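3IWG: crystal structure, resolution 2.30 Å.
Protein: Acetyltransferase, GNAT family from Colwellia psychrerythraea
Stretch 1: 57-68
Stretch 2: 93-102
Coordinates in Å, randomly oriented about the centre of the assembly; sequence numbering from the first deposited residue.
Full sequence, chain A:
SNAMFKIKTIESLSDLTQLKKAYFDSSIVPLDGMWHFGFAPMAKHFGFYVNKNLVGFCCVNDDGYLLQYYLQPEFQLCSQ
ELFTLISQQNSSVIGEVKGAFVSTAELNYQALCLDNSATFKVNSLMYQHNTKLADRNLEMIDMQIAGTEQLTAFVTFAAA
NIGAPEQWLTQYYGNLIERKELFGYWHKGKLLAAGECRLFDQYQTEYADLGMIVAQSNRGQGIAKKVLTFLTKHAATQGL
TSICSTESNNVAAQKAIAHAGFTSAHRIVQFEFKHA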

# COMPACT_ATOMS: atom_id res chain seq x y z
N PHE A 57 0.57 -25.53 -13.14
CA PHE A 57 -0.43 -24.66 -12.54
C PHE A 57 -1.01 -23.60 -13.51
O PHE A 57 -0.46 -23.31 -14.57
N CYS A 58 -2.10 -22.97 -13.09
CA CYS A 58 -2.56 -21.77 -13.77
C CYS A 58 -3.21 -20.84 -12.77
O CYS A 58 -3.46 -21.24 -11.64
N CYS A 59 -3.46 -19.60 -13.18
CA CYS A 59 -4.27 -18.68 -12.37
C CYS A 59 -5.27 -17.87 -13.16
O CYS A 59 -5.03 -17.47 -14.33
N VAL A 60 -6.44 -17.71 -12.57
CA VAL A 60 -7.56 -17.06 -13.25
C VAL A 60 -7.96 -15.87 -12.40
O VAL A 60 -8.22 -16.01 -11.21
N ASN A 61 -8.01 -14.69 -13.00
CA ASN A 61 -8.43 -13.52 -12.30
C ASN A 61 -9.94 -13.52 -12.08
O ASN A 61 -10.66 -14.43 -12.48
N ASP A 62 -10.39 -12.45 -11.44
CA ASP A 62 -11.79 -12.26 -11.10
C ASP A 62 -12.76 -12.14 -12.25
O ASP A 62 -13.93 -12.45 -12.11
N ASP A 63 -12.28 -11.65 -13.38
CA ASP A 63 -13.13 -11.54 -14.55
C ASP A 63 -13.23 -12.82 -15.30
O ASP A 63 -14.03 -12.89 -16.22
N GLY A 64 -12.48 -13.85 -14.91
CA GLY A 64 -12.50 -15.13 -15.63
C GLY A 64 -11.41 -15.28 -16.68
O GLY A 64 -11.51 -16.10 -17.58
N TYR A 65 -10.33 -14.53 -16.53
CA TYR A 65 -9.27 -14.56 -17.49
C TYR A 65 -8.03 -15.12 -16.89
O TYR A 65 -7.55 -14.66 -15.84
N LEU A 66 -7.49 -16.11 -17.60
CA LEU A 66 -6.20 -16.66 -17.29
C LEU A 66 -5.15 -15.58 -17.33
O LEU A 66 -5.19 -14.67 -18.14
N LEU A 67 -4.20 -15.70 -16.44
CA LEU A 67 -3.09 -14.80 -16.37
C LEU A 67 -1.79 -15.58 -16.55
O LEU A 67 -0.83 -15.03 -17.04
N GLN A 68 -1.76 -16.83 -16.08
CA GLN A 68 -0.55 -17.66 -16.11
C GLN A 68 -0.96 -19.13 -16.33
O GLN A 68 -2.03 -19.54 -15.86
N VAL A 93 -13.55 -27.86 -11.58
CA VAL A 93 -12.97 -27.13 -10.46
C VAL A 93 -12.68 -25.68 -10.86
O VAL A 93 -13.08 -24.75 -10.15
N ILE A 94 -12.04 -25.48 -12.01
CA ILE A 94 -11.67 -24.13 -12.47
C ILE A 94 -12.88 -23.34 -12.92
O ILE A 94 -12.94 -22.12 -12.72
N GLY A 95 -13.84 -24.03 -13.53
CA GLY A 95 -15.10 -23.41 -13.93
C GLY A 95 -15.01 -22.66 -15.24
O GLY A 95 -14.13 -22.89 -16.06
N GLU A 96 -15.95 -21.74 -15.43
CA GLU A 96 -16.07 -21.03 -16.70
C GLU A 96 -14.97 -19.98 -16.84
O GLU A 96 -14.94 -19.02 -16.10
N VAL A 97 -14.07 -20.19 -17.79
CA VAL A 97 -13.02 -19.23 -18.08
C VAL A 97 -13.34 -18.56 -19.42
O VAL A 97 -13.67 -19.23 -20.39
N LYS A 98 -13.27 -17.24 -19.45
CA LYS A 98 -13.67 -16.47 -20.63
C LYS A 98 -12.55 -16.25 -21.62
O LYS A 98 -12.83 -16.00 -22.80
N GLY A 99 -11.31 -16.29 -21.14
CA GLY A 99 -10.20 -15.88 -21.96
C GLY A 99 -8.86 -15.90 -21.28
O GLY A 99 -8.68 -16.48 -20.21
N ALA A 100 -7.90 -15.27 -21.91
CA ALA A 100 -6.57 -15.24 -21.32
C ALA A 100 -5.87 -13.97 -21.66
O ALA A 100 -6.16 -13.35 -22.70
N PHE A 101 -4.99 -13.56 -20.76
CA PHE A 101 -3.98 -12.57 -21.04
C PHE A 101 -2.65 -13.30 -21.04
O PHE A 101 -2.35 -14.11 -20.13
N VAL A 102 -1.84 -12.96 -22.04
CA VAL A 102 -0.62 -13.63 -22.32
C VAL A 102 0.23 -12.73 -23.18
O VAL A 102 -0.31 -11.98 -23.99

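What does the start of the second stretch offer to the first? Ile 94 points toward it with chi1 m and chi2 t. Its CD1 lies 4.1 Å from SG of Cys 58 (chi1 p), and its CG2 lies 4.1 Å from CG2 of Val 60 (chi1 t), an apolar patch that Val 97 (t) extends. CG1 of Val 97 presses to 3.1 Å from CD1 of Leu 66, which is m, p.

How does Lys 98 reach the turn? Its CB, directed toward the first stretch, lies over one face of the Tyr 65 ring, 4.2 Å from the centroid; beyond it the chain runs m, t, t, t, and NZ makes a weak hydrogen bond to O of Asp 63 at 3.4 Å.

What would a side chain on Gly 99 meet? The Tyr 65 ring (chi1 m) crosses there, with CD2 3.3 Å from C of Gly 99; a CB on Gly 99 would sit 2.4 Å from CE2 of Tyr 65, a clash. On the other face of the sheet, CB of Ala 100 meets CB of Leu 66 at 3.8 Å.

What does Phe 101 cover? Its CB points sideways, but chi1 m brings the ring nearer: CE2 lies 3.6 Å from CB of Tyr 65, and CD2 3.8 Å from CD2 of Leu 67 (m, t).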

# COMPACT_ATOMS: atom_id res chain seq x y z
CB PHE A 57 0.17 -23.90 -11.33
CG PHE A 57 0.97 -22.71 -11.74
CD1 PHE A 57 2.30 -22.84 -12.09
CD2 PHE A 57 0.38 -21.48 -11.86
CE1 PHE A 57 3.04 -21.72 -12.51
CE2 PHE A 57 1.08 -20.38 -12.30
CZ PHE A 57 2.41 -20.50 -12.63
CB CYS A 58 -3.54 -22.13 -14.90
SG CYS A 58 -5.14 -22.62 -14.39
CB CYS A 59 -3.38 -17.79 -11.48
SG CYS A 59 -2.41 -16.63 -12.33
CB VAL A 60 -8.76 -18.00 -13.37
CG1 VAL A 60 -9.96 -17.32 -14.08
CG2 VAL A 60 -8.34 -19.31 -14.05
CB ASN A 61 -7.89 -12.22 -12.98
CG ASN A 61 -8.68 -11.78 -14.21
OD1 ASN A 61 -9.69 -12.36 -14.61
ND2 ASN A 61 -8.19 -10.74 -14.83
CB ASP A 62 -11.92 -11.00 -10.24
CG ASP A 62 -11.85 -11.31 -8.79
OD1 ASP A 62 -11.71 -12.54 -8.47
OD2 ASP A 62 -11.98 -10.35 -7.96
CB ASP A 63 -12.63 -10.41 -15.42
CG ASP A 63 -12.74 -9.08 -14.72
OD1 ASP A 63 -13.88 -8.76 -14.33
OD2 ASP A 63 -11.71 -8.40 -14.48
CB TYR A 65 -8.98 -13.15 -18.02
CG TYR A 65 -10.06 -12.67 -18.96
CD1 TYR A 65 -11.18 -12.02 -18.49
CD2 TYR A 65 -9.95 -12.91 -20.33
CE1 TYR A 65 -12.20 -11.61 -19.36
CE2 TYR A 65 -10.94 -12.49 -21.20
CZ TYR A 65 -12.05 -11.84 -20.72
OH TYR A 65 -13.01 -11.42 -21.60
CB LEU A 66 -5.81 -17.79 -18.25
CG LEU A 66 -6.24 -19.23 -17.92
CD1 LEU A 66 -7.71 -19.30 -17.58
CD2 LEU A 66 -5.93 -20.23 -19.10
CB LEU A 67 -3.08 -14.03 -15.01
CG LEU A 67 -4.20 -12.97 -14.72
CD1 LEU A 67 -3.89 -12.06 -13.47
CD2 LEU A 67 -4.51 -12.04 -15.91
CB GLN A 68 0.23 -17.55 -14.80
CG GLN A 68 0.76 -16.17 -14.48
CD GLN A 68 1.58 -16.11 -13.17
OE1 GLN A 68 1.36 -16.89 -12.25
NE2 GLN A 68 2.50 -15.14 -13.07
CB VAL A 93 -11.76 -27.93 -9.87
CG1 VAL A 93 -11.39 -29.14 -10.77
CG2 VAL A 93 -10.57 -27.03 -9.58
CB ILE A 94 -10.69 -24.17 -13.65
CG1 ILE A 94 -9.35 -24.80 -13.24
CG2 ILE A 94 -10.49 -22.76 -14.21
CD1 ILE A 94 -8.39 -25.10 -14.41
CB GLU A 96 -17.48 -20.42 -16.84
CG GLU A 96 -17.54 -19.08 -17.59
CD GLU A 96 -18.76 -18.93 -18.51
OE1 GLU A 96 -19.89 -19.30 -18.08
OE2 GLU A 96 -18.59 -18.45 -19.66
CB VAL A 97 -11.69 -19.93 -18.20
CG1 VAL A 97 -10.63 -18.95 -18.62
CG2 VAL A 97 -11.33 -20.58 -16.87
CB LYS A 98 -14.16 -15.09 -20.22
CG LYS A 98 -15.51 -15.06 -19.57
CD LYS A 98 -15.75 -13.65 -19.04
CE LYS A 98 -17.13 -13.47 -18.46
NZ LYS A 98 -17.11 -12.32 -17.51
CB ALA A 100 -5.76 -16.41 -21.78
CB PHE A 101 -3.92 -11.45 -19.99
CG PHE A 101 -5.19 -10.57 -19.90
CD1 PHE A 101 -5.29 -9.39 -20.64
CD2 PHE A 101 -6.24 -10.92 -19.07
CE1 PHE A 101 -6.43 -8.55 -20.57
CE2 PHE A 101 -7.39 -10.12 -18.97
CZ PHE A 101 -7.49 -8.92 -19.72
CB VAL A 102 -0.89 -14.96 -23.06
CG1 VAL A 102 -1.41 -14.67 -24.43
CG2 VAL A 102 0.33 -15.85 -23.07